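Local coordinates for periplasmic binding protein/LacI transcriptional regulator (Mycobacterium smegmatis, PDB 6HYH), which probably serves as the sugar-binding component of an L-arabinofuranose ABC transporter and binds beta-D-fucofuranose in its pocket, at residues A22-E27 with A77-V82; A241-M246 with A299-R304. All coordinates share one frame; numbering follows the deposited sequence.

How the contacts relate
The protein has two sheet-containing lobes with the sugar pocket between them. Contact 1 joins two neighbouring strands of one lobe, 18-23 and 75-78, where they run out into loops, and its Glu27 reaches beta-D-fucofuranose. Contact 2 lies on the other lobe's side, where the start of helix 243-250 meets the turn between helices 294-300 and 304-313. Its link to the pocket is one of chain neighbourhood: Asp240, the residue before 241-246, hydrogen-bonds the same sugar, and the side chain of Ala241 is about 10 Å from it. The two contact centres are about 24 Å apart, their nearest atoms about 9 Å, so they do not touch.

Contact 1: residues A22-E27 with A77-V82; sequences AQVGAE and AFSPVV. With GYE (beta-D-fucofuranose), chain K.
Val24 meets the 77-82 segment with both of its methyls. CG2 lies 3.2 Å from the carbonyl O of Ser79 and also packs against Ser79 OG. CG1, anti to the backbone N (chi1 175°), reaches CG1 of Val81 at 4.1 Å. Just before this, Ala22 and Phe78 are paired as parallel strand residues, with CB atoms 3.9 Å apart on the same face of the sheet. One hydrogen bond ties the backbones: Ala22 N donates to Ala77 O at 3.1 Å. The Phe78 ring turns away from Ala22 and has Pro80 CD over one face, offset toward the rim.

The polar ends are held by a second shell. Ser79 OG is hydrogen-bonded to Asp104, which also hydrogen-bonds the sugar. The bent side chain of Gln23 brings OE1 within 4.1 Å of Ser79 CB; its amide is hydrogen-bonded to Arg31, Asn34 and Thr35. Beyond the strand, Glu27 OE1 accepts a 2.9 Å hydrogen bond from O1 of beta-D-fucofuranose. The same oxygen forms a salt bridge with Arg31, which is likely to steady the carboxylate beside the sugar.

Such loops at the C-terminal ends of parallel strands line the pocket in periplasmic binding proteins. Here strand 18-23 lies between 48-53 and 75-78. Helix 58-71 packs on Ala22 and Phe78, and strand 100-103 flanks 75-78 on its other side.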
ATOM      1  N   ALA A  22       3.033 -19.766   9.763  1.00 47.99           N
ATOM      2  CA  ALA A  22       2.159 -19.541  10.913  1.00 46.87           C
ATOM      3  C   ALA A  22       0.752 -19.230  10.403  1.00 47.77           C
ATOM      4  O   ALA A  22       0.439 -18.079  10.052  1.00 45.19           O
ATOM      5  CB  ALA A  22       2.702 -18.418  11.788  1.00 47.58           C
ATOM      6  N   GLN A  23      -0.088 -20.259  10.353  1.00 50.35           N
ATOM      7  CA  GLN A  23      -1.439 -20.114   9.846  1.00 49.70           C
ATOM      8  C   GLN A  23      -2.360 -19.554  10.930  1.00 53.34           C
ATOM      9  O   GLN A  23      -2.139 -19.775  12.130  1.00 54.43           O
ATOM     10  CB  GLN A  23      -1.971 -21.464   9.356  1.00 47.45           C
ATOM     11  CG  GLN A  23      -3.412 -21.405   8.887  1.00 49.21           C
ATOM     12  CD  GLN A  23      -3.548 -20.914   7.454  1.00 45.72           C
ATOM     13  OE1 GLN A  23      -3.568 -19.711   7.184  1.00 45.74           O
ATOM     14  NE2 GLN A  23      -3.676 -21.858   6.528  1.00 48.09           N
ATOM     15  N   VAL A  24      -3.412 -18.833  10.481  1.00 46.24           N
ATOM     16  CA  VAL A  24      -4.430 -18.252  11.376  1.00 42.73           C
ATOM     17  C   VAL A  24      -5.015 -19.322  12.295  1.00 46.38           C
ATOM     18  O   VAL A  24      -4.930 -19.243  13.527  1.00 49.64           O
ATOM     19  CB  VAL A  24      -5.563 -17.596  10.564  1.00 38.34           C
ATOM     20  CG1 VAL A  24      -6.641 -17.109  11.493  1.00 38.63           C
ATOM     21  CG2 VAL A  24      -5.060 -16.487   9.664  1.00 36.05           C
ATOM     22  N   GLY A  25      -5.687 -20.295  11.694  1.00 56.17           N
ATOM     23  CA  GLY A  25      -6.464 -21.290  12.415  1.00 55.32           C
ATOM     24  C   GLY A  25      -7.192 -22.117  11.381  1.00 52.90           C
ATOM     25  O   GLY A  25      -6.753 -22.217  10.231  1.00 52.12           O
ATOM     26  N   ALA A  26      -8.337 -22.660  11.777  1.00 36.45           N
ATOM     27  CA  ALA A  26      -9.163 -23.487  10.899  1.00 30.89           C
ATOM     28  C   ALA A  26     -10.606 -23.035  10.965  1.00 34.73           C
ATOM     29  O   ALA A  26     -11.528 -23.842  11.132  1.00 37.48           O
ATOM     30  CB  ALA A  26      -9.076 -24.952  11.276  1.00 33.42           C
ATOM     31  N   GLU A  27     -10.829 -21.718  10.849  1.00 47.21           N
ATOM     32  CA  GLU A  27     -12.173 -21.202  11.084  1.00 44.53           C
ATOM     33  C   GLU A  27     -13.155 -21.590   9.977  1.00 43.59           C
ATOM     34  O   GLU A  27     -14.363 -21.626  10.221  1.00 48.30           O
ATOM     35  CB  GLU A  27     -12.124 -19.674  11.245  1.00 43.40           C
ATOM     36  CG  GLU A  27     -11.546 -18.862  10.073  1.00 39.50           C
ATOM     37  CD  GLU A  27     -10.021 -19.007   9.918  1.00 46.54           C
ATOM     38  OE1 GLU A  27      -9.463 -18.635   8.812  1.00 42.57           O
ATOM     39  OE2 GLU A  27      -9.398 -19.512  10.914  1.00 49.38           O
ATOM     40  N   ALA A  77       6.853 -17.374   6.580  1.00 49.25           N
ATOM     41  CA  ALA A  77       5.652 -16.866   5.932  1.00 46.10           C
ATOM     42  C   ALA A  77       4.459 -17.064   6.858  1.00 44.77           C
ATOM     43  O   ALA A  77       4.384 -18.055   7.597  1.00 44.17           O
ATOM     44  CB  ALA A  77       5.404 -17.554   4.576  1.00 44.78           C
ATOM     45  N   PHE A  78       3.511 -16.127   6.801  1.00 43.46           N
ATOM     46  CA  PHE A  78       2.313 -16.232   7.625  1.00 44.56           C
ATOM     47  C   PHE A  78       1.162 -15.522   6.935  1.00 43.71           C
ATOM     48  O   PHE A  78       1.335 -14.885   5.886  1.00 43.31           O
ATOM     49  CB  PHE A  78       2.534 -15.668   9.033  1.00 47.29           C
ATOM     50  CG  PHE A  78       2.721 -14.166   9.076  1.00 44.89           C
ATOM     51  CD1 PHE A  78       3.658 -13.546   8.281  1.00 44.99           C
ATOM     52  CD2 PHE A  78       1.986 -13.377   9.965  1.00 49.66           C
ATOM     53  CE1 PHE A  78       3.843 -12.156   8.339  1.00 45.23           C
ATOM     54  CE2 PHE A  78       2.170 -11.989  10.028  1.00 48.88           C
ATOM     55  CZ  PHE A  78       3.102 -11.384   9.208  1.00 46.31           C
ATOM     56  N   SER A  79      -0.004 -15.585   7.573  1.00 49.34           N
ATOM     57  CA  SER A  79      -1.204 -14.911   7.088  1.00 48.01           C
ATOM     58  C   SER A  79      -1.808 -14.171   8.271  1.00 51.84           C
ATOM     59  O   SER A  79      -2.438 -14.808   9.140  1.00 50.57           O
ATOM     60  CB  SER A  79      -2.162 -15.943   6.505  1.00 47.39           C
ATOM     61  OG  SER A  79      -3.509 -15.592   6.709  1.00 48.34           O
ATOM     62  N   PRO A  80      -1.686 -12.818   8.320  1.00 52.33           N
ATOM     63  CA  PRO A  80      -1.994 -12.094   9.565  1.00 49.63           C
ATOM     64  C   PRO A  80      -3.472 -12.036   9.914  1.00 48.63           C
ATOM     65  O   PRO A  80      -4.251 -11.369   9.209  1.00 49.25           O
ATOM     66  CB  PRO A  80      -1.438 -10.697   9.290  1.00 51.74           C
ATOM     67  CG  PRO A  80      -1.471 -10.574   7.826  1.00 48.72           C
ATOM     68  CD  PRO A  80      -1.078 -11.925   7.318  1.00 48.92           C
ATOM     69  N   VAL A  81      -3.847 -12.705  11.020  1.00 43.51           N
ATOM     70  CA  VAL A  81      -5.218 -12.714  11.540  1.00 42.85           C
ATOM     71  C   VAL A  81      -5.874 -11.367  11.311  1.00 47.20           C
ATOM     72  O   VAL A  81      -7.003 -11.281  10.817  1.00 48.37           O
ATOM     73  CB  VAL A  81      -5.270 -13.019  13.051  1.00 44.24           C
ATOM     74  CG1 VAL A  81      -6.609 -13.534  13.436  1.00 45.90           C
ATOM     75  CG2 VAL A  81      -4.191 -13.970  13.432  1.00 50.99           C
ATOM     76  N   VAL A  82      -5.152 -10.306  11.654  1.00 42.99           N
ATOM     77  CA  VAL A  82      -5.635  -8.937  11.569  1.00 41.46           C
ATOM     78  C   VAL A  82      -4.489  -8.072  11.077  1.00 40.14           C
ATOM     79  O   VAL A  82      -3.327  -8.478  11.064  1.00 42.38           O
ATOM     80  CB  VAL A  82      -6.110  -8.414  12.949  1.00 39.91           C
ATOM     81  CG1 VAL A  82      -6.947  -9.443  13.670  1.00 37.40           C
ATOM     82  CG2 VAL A  82      -4.887  -8.054  13.807  1.00 43.71           C
TER
HETATM   83  O3  GYE K 409     -12.440 -15.652   2.960  1.00 31.06           O
HETATM   84  C2  GYE K 409     -12.320 -16.985   5.039  1.00 31.97           C
HETATM   85  C1  GYE K 409     -11.148 -17.298   5.969  1.00 32.51           C
HETATM   86  O5  GYE K 409      -8.430 -14.539   4.569  1.00 32.35           O
HETATM   87  C6  GYE K 409      -9.586 -14.538   2.394  1.00 31.20           C
HETATM   88  O4  GYE K 409     -10.148 -16.326   5.640  1.00 32.49           O
HETATM   89  C5  GYE K 409      -9.278 -15.282   3.680  1.00 31.64           C
HETATM   90  C4  GYE K 409     -10.530 -15.580   4.476  1.00 31.84           C
HETATM   91  C3  GYE K 409     -11.600 -16.432   3.807  1.00 31.37           C
HETATM   92  O1  GYE K 409     -11.454 -17.220   7.334  1.00 33.35           O
HETATM   93  O2  GYE K 409     -13.092 -18.117   4.661  1.00 31.72           O

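Contact 2: residues A241-M246 with A299-R304; sequences ATHDGM and AALPNR. With ZN (zinc ion), chain C.
Backbones of 241-246 and 299-304 stay well apart, with the nearest CA atoms, those of Met246 and Leu301, 7.2 Å from each other. Side chains fill the gap. The thioether chain of Met246 bends at chi2 and chi3 and places CE 3.6 Å from Ala300 CB. The same methyl sits over the centre of one face of the Arg304 guanidinium, 4.3 Å above its plane. Leu301 CD2 touches Met246 CB at 3.8 Å and approaches the His243 ring obliquely. Through these side chains the 299-304 segment packs against the helix start.

Arg304 supplies the polar link. Its NH2 donates to Ala241 O at 3.3 Å; the bond is long but nearly straight (171°). The oxygen lies in the guanidinium plane and offers a lone pair. NH2 is also hydrogen-bonded to Glu259, so it has two acceptors.

The start of helix 243-250 is closed by its own capping bond. Thr242 OG1 accepts from Gly245 N at 2.9 Å, and Asp213 is a further partner of that hydroxyl. The exposed His243 binds a zinc ion through ND1 at 2.1 Å, and three waters are also bound to the metal. One of these waters donates to Asp244 OD1.

Thr242 is a classical N-cap. It opens helix 243-250 after strand 235-238, within the alternating strand-helix order of the periplasmic binding protein fold.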
ATOM      1  N   ALA A 241     -16.356 -19.574  -2.547  1.00 31.22           N
ATOM      2  CA  ALA A 241     -16.533 -20.686  -3.469  1.00 29.01           C
ATOM      3  C   ALA A 241     -15.826 -21.908  -2.914  1.00 29.75           C
ATOM      4  O   ALA A 241     -15.067 -22.582  -3.612  1.00 30.40           O
ATOM      5  CB  ALA A 241     -16.011 -20.337  -4.863  1.00 29.80           C
ATOM      6  N   THR A 242     -16.065 -22.166  -1.629  1.00 27.47           N
ATOM      7  CA  THR A 242     -15.617 -23.380  -0.963  1.00 26.66           C
ATOM      8  C   THR A 242     -16.355 -24.581  -1.536  1.00 26.96           C
ATOM      9  O   THR A 242     -17.275 -24.441  -2.348  1.00 27.42           O
ATOM     10  CB  THR A 242     -15.901 -23.294   0.527  1.00 28.72           C
ATOM     11  OG1 THR A 242     -17.318 -23.176   0.699  1.00 29.02           O
ATOM     12  CG2 THR A 242     -15.192 -22.068   1.137  1.00 30.61           C
ATOM     13  N   HIS A 243     -15.975 -25.779  -1.094  1.00 31.74           N
ATOM     14  CA  HIS A 243     -16.703 -26.946  -1.579  1.00 29.05           C
ATOM     15  C   HIS A 243     -18.161 -26.819  -1.214  1.00 30.56           C
ATOM     16  O   HIS A 243     -19.041 -26.915  -2.077  1.00 34.97           O
ATOM     17  CB  HIS A 243     -16.120 -28.247  -1.019  1.00 31.70           C
ATOM     18  CG  HIS A 243     -16.572 -29.486  -1.747  1.00 34.38           C
ATOM     19  ND1 HIS A 243     -16.076 -30.749  -1.464  1.00 33.00           N
ATOM     20  CD2 HIS A 243     -17.479 -29.660  -2.743  1.00 32.52           C
ATOM     21  CE1 HIS A 243     -16.658 -31.642  -2.252  1.00 32.89           C
ATOM     22  NE2 HIS A 243     -17.506 -31.008  -3.047  1.00 33.85           N
ATOM     23  N   ASP A 244     -18.447 -26.551   0.059  1.00 31.62           N
ATOM     24  CA  ASP A 244     -19.856 -26.597   0.454  1.00 29.10           C
ATOM     25  C   ASP A 244     -20.583 -25.370  -0.036  1.00 30.23           C
ATOM     26  O   ASP A 244     -21.765 -25.453  -0.386  1.00 33.28           O
ATOM     27  CB  ASP A 244     -20.000 -26.775   1.967  1.00 30.01           C
ATOM     28  CG  ASP A 244     -19.403 -28.099   2.435  1.00 34.54           C
ATOM     29  OD1 ASP A 244     -19.027 -28.904   1.542  1.00 31.00           O
ATOM     30  OD2 ASP A 244     -19.302 -28.347   3.665  1.00 40.87           O
ATOM     31  N   GLY A 245     -19.897 -24.234  -0.087  1.00 28.29           N
ATOM     32  CA  GLY A 245     -20.478 -23.075  -0.735  1.00 27.70           C
ATOM     33  C   GLY A 245     -21.026 -23.483  -2.090  1.00 25.48           C
ATOM     34  O   GLY A 245     -22.224 -23.337  -2.351  1.00 27.61           O
ATOM     35  N   MET A 246     -20.169 -24.079  -2.921  1.00 35.24           N
ATOM     36  CA  MET A 246     -20.573 -24.380  -4.286  1.00 34.42           C
ATOM     37  C   MET A 246     -21.696 -25.408  -4.317  1.00 38.65           C
ATOM     38  O   MET A 246     -22.611 -25.302  -5.149  1.00 38.95           O
ATOM     39  CB  MET A 246     -19.375 -24.871  -5.067  1.00 32.26           C
ATOM     40  CG  MET A 246     -18.322 -23.822  -5.200  1.00 35.51           C
ATOM     41  SD  MET A 246     -18.753 -22.624  -6.485  1.00 34.35           S
ATOM     42  CE  MET A 246     -18.385 -23.555  -7.975  1.00 33.58           C
ATOM     43  N   ALA A 299     -21.488 -26.691 -13.154  1.00 35.49           N
ATOM     44  CA  ALA A 299     -20.426 -27.034 -14.102  1.00 30.25           C
ATOM     45  C   ALA A 299     -19.040 -26.965 -13.472  1.00 35.60           C
ATOM     46  O   ALA A 299     -18.155 -27.770 -13.817  1.00 37.11           O
ATOM     47  CB  ALA A 299     -20.484 -26.108 -15.302  1.00 37.41           C
ATOM     48  N   ALA A 300     -18.820 -25.999 -12.568  1.00 42.90           N
ATOM     49  CA  ALA A 300     -17.483 -25.802 -12.006  1.00 41.18           C
ATOM     50  C   ALA A 300     -17.113 -26.934 -11.068  1.00 39.36           C
ATOM     51  O   ALA A 300     -15.924 -27.212 -10.864  1.00 42.27           O
ATOM     52  CB  ALA A 300     -17.374 -24.464 -11.279  1.00 39.80           C
ATOM     53  N   LEU A 301     -18.104 -27.582 -10.456  1.00 38.12           N
ATOM     54  CA  LEU A 301     -17.761 -28.602  -9.462  1.00 39.11           C
ATOM     55  C   LEU A 301     -16.864 -29.735  -9.963  1.00 35.33           C
ATOM     56  O   LEU A 301     -15.930 -30.102  -9.231  1.00 36.35           O
ATOM     57  CB  LEU A 301     -19.030 -29.180  -8.844  1.00 40.75           C
ATOM     58  CG  LEU A 301     -19.603 -28.397  -7.649  1.00 37.54           C
ATOM     59  CD1 LEU A 301     -20.857 -29.082  -7.137  1.00 40.84           C
ATOM     60  CD2 LEU A 301     -18.513 -28.278  -6.564  1.00 39.26           C
ATOM     61  N   PRO A 302     -17.017 -30.256 -11.168  1.00 32.45           N
ATOM     62  CA  PRO A 302     -16.354 -31.520 -11.509  1.00 34.58           C
ATOM     63  C   PRO A 302     -14.842 -31.598 -11.330  1.00 36.96           C
ATOM     64  O   PRO A 302     -14.412 -32.486 -10.602  1.00 43.99           O
ATOM     65  CB  PRO A 302     -16.784 -31.711 -12.961  1.00 30.44           C
ATOM     66  CG  PRO A 302     -18.114 -31.187 -13.007  1.00 30.82           C
ATOM     67  CD  PRO A 302     -18.320 -30.197 -11.859  1.00 32.48           C
ATOM     68  N   ASN A 303     -13.984 -30.834 -11.968  1.00 38.22           N
ATOM     69  CA  ASN A 303     -12.642 -31.183 -11.500  1.00 43.00           C
ATOM     70  C   ASN A 303     -12.056 -30.017 -10.730  1.00 42.80           C
ATOM     71  O   ASN A 303     -11.013 -29.455 -11.084  1.00 43.04           O
ATOM     72  CB  ASN A 303     -11.783 -31.643 -12.647  1.00 30.00           C
ATOM     73  CG  ASN A 303     -11.920 -33.139 -12.865  1.00 30.00           C
ATOM     74  OD1 ASN A 303     -12.993 -33.613 -13.305  1.00 30.00           O
ATOM     75  ND2 ASN A 303     -10.843 -33.912 -12.548  1.00 30.00           N
ATOM     76  N   ARG A 304     -12.731 -29.693  -9.630  1.00 37.69           N
ATOM     77  CA  ARG A 304     -12.512 -28.424  -8.966  1.00 34.39           C
ATOM     78  C   ARG A 304     -11.051 -28.248  -8.604  1.00 34.34           C
ATOM     79  O   ARG A 304     -10.458 -27.218  -8.917  1.00 36.74           O
ATOM     80  CB  ARG A 304     -13.384 -28.351  -7.718  1.00 36.49           C
ATOM     81  CG  ARG A 304     -13.372 -27.030  -7.022  1.00 35.56           C
ATOM     82  CD  ARG A 304     -14.494 -26.132  -7.464  1.00 34.82           C
ATOM     83  NE  ARG A 304     -14.461 -24.870  -6.729  1.00 31.67           N
ATOM     84  CZ  ARG A 304     -14.151 -23.747  -7.358  1.00 31.97           C
ATOM     85  NH1 ARG A 304     -13.838 -23.844  -8.656  1.00 34.14           N
ATOM     86  NH2 ARG A 304     -14.114 -22.561  -6.739  1.00 31.76           N
TER
HETATM   87 ZN    ZN C 401     -15.257 -30.979   0.478  1.00 33.29          ZN
HETATM   88  O   HOH W   1     -16.682 -30.869   2.125  0.50 18.37           O
HETATM   89  O   HOH W   2     -13.711 -29.707   0.849  1.00 22.01           O
HETATM   90  O   HOH W   3     -17.496 -31.078   0.432  0.50 70.87           O